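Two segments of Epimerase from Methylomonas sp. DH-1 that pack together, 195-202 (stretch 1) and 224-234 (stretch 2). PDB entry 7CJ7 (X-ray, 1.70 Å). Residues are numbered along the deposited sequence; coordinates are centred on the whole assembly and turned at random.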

# COMPACT_ATOMS: atom_id res chain seq x y z
N GLY A 195 10.16 6.20 -9.85
CA GLY A 195 11.48 5.55 -9.86
C GLY A 195 12.19 5.74 -8.53
O GLY A 195 11.70 6.53 -7.67
N MET A 196 13.32 5.08 -8.33
CA MET A 196 13.93 4.96 -6.99
C MET A 196 15.08 5.97 -6.81
O MET A 196 15.76 5.87 -5.77
CB MET A 196 14.43 3.53 -6.75
CG MET A 196 13.33 2.48 -6.89
SD MET A 196 12.09 2.59 -5.57
CE MET A 196 13.14 2.18 -4.17
N ALA A 197 15.29 6.91 -7.74
CA ALA A 197 16.45 7.83 -7.73
C ALA A 197 16.04 9.27 -7.41
O ALA A 197 16.79 9.94 -6.68
CB ALA A 197 17.20 7.77 -9.04
N LYS A 198 14.92 9.74 -7.97
CA LYS A 198 14.51 11.17 -8.01
C LYS A 198 14.57 11.79 -6.61
O LYS A 198 15.20 12.87 -6.47
CB LYS A 198 13.11 11.25 -8.64
CG LYS A 198 12.57 12.64 -8.95
CD LYS A 198 11.32 12.57 -9.82
CE LYS A 198 10.52 13.86 -9.89
NZ LYS A 198 11.25 14.94 -10.59
N SER A 199 13.96 11.17 -5.61
CA SER A 199 13.86 11.73 -4.23
C SER A 199 15.22 11.74 -3.55
O SER A 199 15.52 12.69 -2.81
CB SER A 199 12.83 11.00 -3.42
OG SER A 199 11.54 11.50 -3.74
N VAL A 200 16.03 10.70 -3.79
CA VAL A 200 17.38 10.58 -3.18
C VAL A 200 18.25 11.72 -3.73
O VAL A 200 18.90 12.39 -2.94
CB VAL A 200 18.02 9.22 -3.46
CG1 VAL A 200 19.48 9.19 -3.05
CG2 VAL A 200 17.25 8.09 -2.79
N LEU A 201 18.27 11.90 -5.05
CA LEU A 201 19.09 12.96 -5.69
C LEU A 201 18.62 14.34 -5.20
O LEU A 201 19.48 15.19 -4.93
CB LEU A 201 18.98 12.83 -7.21
CG LEU A 201 19.46 11.50 -7.79
CD1 LEU A 201 19.36 11.48 -9.30
CD2 LEU A 201 20.89 11.20 -7.36
N ALA A 202 17.30 14.55 -5.06
CA ALA A 202 16.74 15.84 -4.62
C ALA A 202 17.16 16.11 -3.17
O ALA A 202 17.50 17.27 -2.85
CB ALA A 202 15.25 15.85 -4.77
N ASN A 224 9.82 -6.88 -5.92
CA ASN A 224 9.80 -6.02 -7.12
C ASN A 224 10.66 -4.77 -6.95
O ASN A 224 10.74 -3.97 -7.92
CB ASN A 224 8.36 -5.65 -7.46
CG ASN A 224 7.50 -6.88 -7.71
OD1 ASN A 224 7.94 -7.80 -8.40
ND2 ASN A 224 6.30 -6.89 -7.17
N VAL A 225 11.27 -4.54 -5.79
CA VAL A 225 11.98 -3.25 -5.56
C VAL A 225 13.21 -3.19 -6.47
O VAL A 225 14.00 -4.17 -6.50
CB VAL A 225 12.36 -3.00 -4.10
CG1 VAL A 225 13.41 -1.91 -3.98
CG2 VAL A 225 11.14 -2.66 -3.27
N ASP A 226 13.39 -2.07 -7.16
CA ASP A 226 14.59 -1.82 -7.99
C ASP A 226 15.73 -1.37 -7.08
O ASP A 226 16.01 -0.16 -7.00
CB ASP A 226 14.31 -0.79 -9.09
CG ASP A 226 15.40 -0.72 -10.15
OD1 ASP A 226 16.52 -1.19 -9.87
OD2 ASP A 226 15.11 -0.18 -11.24
N PHE A 227 16.38 -2.31 -6.40
CA PHE A 227 17.50 -1.98 -5.49
C PHE A 227 18.69 -1.44 -6.28
O PHE A 227 19.41 -0.59 -5.74
CB PHE A 227 17.88 -3.18 -4.63
CG PHE A 227 16.89 -3.44 -3.53
CD1 PHE A 227 16.71 -2.52 -2.51
CD2 PHE A 227 16.12 -4.60 -3.52
CE1 PHE A 227 15.79 -2.75 -1.50
CE2 PHE A 227 15.22 -4.83 -2.50
CZ PHE A 227 15.04 -3.90 -1.50
N ALA A 228 18.88 -1.88 -7.53
CA ALA A 228 20.02 -1.43 -8.37
C ALA A 228 19.94 0.09 -8.52
O ALA A 228 20.98 0.77 -8.33
CB ALA A 228 20.02 -2.13 -9.70
N SER A 229 18.75 0.61 -8.83
CA SER A 229 18.48 2.05 -9.03
C SER A 229 18.65 2.79 -7.71
O SER A 229 19.30 3.85 -7.68
CB SER A 229 17.11 2.26 -9.61
OG SER A 229 16.87 3.63 -9.82
N PHE A 230 18.12 2.23 -6.63
CA PHE A 230 18.15 2.89 -5.30
C PHE A 230 19.60 3.02 -4.82
O PHE A 230 19.99 4.12 -4.40
CB PHE A 230 17.32 2.12 -4.29
CG PHE A 230 17.29 2.80 -2.95
CD1 PHE A 230 16.68 4.04 -2.81
CD2 PHE A 230 17.93 2.25 -1.86
CE1 PHE A 230 16.65 4.68 -1.59
CE2 PHE A 230 17.91 2.89 -0.63
CZ PHE A 230 17.28 4.11 -0.50
N PHE A 231 20.38 1.94 -4.83
CA PHE A 231 21.77 1.98 -4.30
C PHE A 231 22.66 2.85 -5.20
O PHE A 231 23.57 3.53 -4.69
CB PHE A 231 22.31 0.57 -4.07
CG PHE A 231 21.71 -0.11 -2.86
CD1 PHE A 231 21.86 0.44 -1.60
CD2 PHE A 231 20.99 -1.28 -2.99
CE1 PHE A 231 21.31 -0.19 -0.48
CE2 PHE A 231 20.45 -1.91 -1.88
CZ PHE A 231 20.61 -1.36 -0.63
N ALA A 232 22.39 2.88 -6.50
CA ALA A 232 23.10 3.78 -7.44
C ALA A 232 22.88 5.24 -7.01
O ALA A 232 23.85 6.02 -6.98
CB ALA A 232 22.65 3.52 -8.85
N ALA A 233 21.65 5.61 -6.67
CA ALA A 233 21.30 6.99 -6.27
C ALA A 233 22.00 7.33 -4.95
O ALA A 233 22.51 8.45 -4.82
CB ALA A 233 19.81 7.14 -6.16
N LEU A 234 22.00 6.41 -3.98
CA LEU A 234 22.72 6.62 -2.69
C LEU A 234 24.19 6.91 -2.98
O LEU A 234 24.77 7.78 -2.33
CB LEU A 234 22.57 5.39 -1.79
CG LEU A 234 21.22 5.19 -1.10
CD1 LEU A 234 21.35 4.10 -0.05
CD2 LEU A 234 20.70 6.46 -0.46

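The contact between the two segments is made by van der Waals packing: with hydrogens placed, no hydrogen bond crosses between them, and 422 Å² of surface is buried, both sides summed. The helices at 198-202 and 227-234 run nearly parallel, with 6° between their N-to-C directions and a closest axial approach of 9.0 Å.

Stretch 2 enters the contact at Val-225, whose CG1 lies 4.1 Å from Met-196 CE. The methionine reaches this far back with chi1, chi2 and chi3 all in the m well, and its CA-to-CB bond points toward stretch 2. Asp-226 follows, its backbone O 3.8 Å from Met-196 CG and its CB 4.1 Å from the same atom. The carboxylate is engaged within its own segment: Asp-226 occupies the N-cap position, and its OD1 accepts from Ser-229 N at 3.0 Å with an N-H...acceptor angle of 160°. This capping bond satisfies an amide in the first turn, where no preceding helical carbonyl is available.

Phe-227 and Ala-228 make no contact across the interface; the CA-to-CB bond of Phe-227 points away. One turn along from Asp-226, Ser-229 directs its CA-to-CB bond toward stretch 1, and its OG packs 3.9 Å from Met-196 CB. The same OG is 4.2 Å from Ala-197 N, too distant for a hydrogen bond.

At Phe-230 the backbones come close, Phe-230 CA lying 5.0 Å from Met-196 CA, and Phe-230 CB is 4.0 Å from Met-196 CB. Met-196 O approaches the ring at its edge, near the ring plane, 3.6 Å from Phe-230 CD1. This carbonyl is buried by the contact and has no hydrogen-bonding partner anywhere in the model. Further round the ring, Phe-230 CE1 meets Val-200 CG2 at 3.7 Å, an oblique approach.

Ala-233, one turn after Ser-229, has the largest covered area in stretch 2, 69 Å². Its CA is 5.1 Å from that of Ala-197, and the small side chains accompany this close spacing, with Ala-233 CB 3.9 Å from Ala-197 CB. Ala-233 CB also touches Val-200 CG1 at 3.7 Å, while Ala-233 O lies 3.6 Å from that methyl. Leu-201 adds a minor contact, its CD2 4.1 Å from Ala-233 O.

Leu-234 closes the segment. Its CA-to-CB bond points away, yet the end of the side chain comes nearer, bringing CD2 to 4.0 Å from Val-200 CG1.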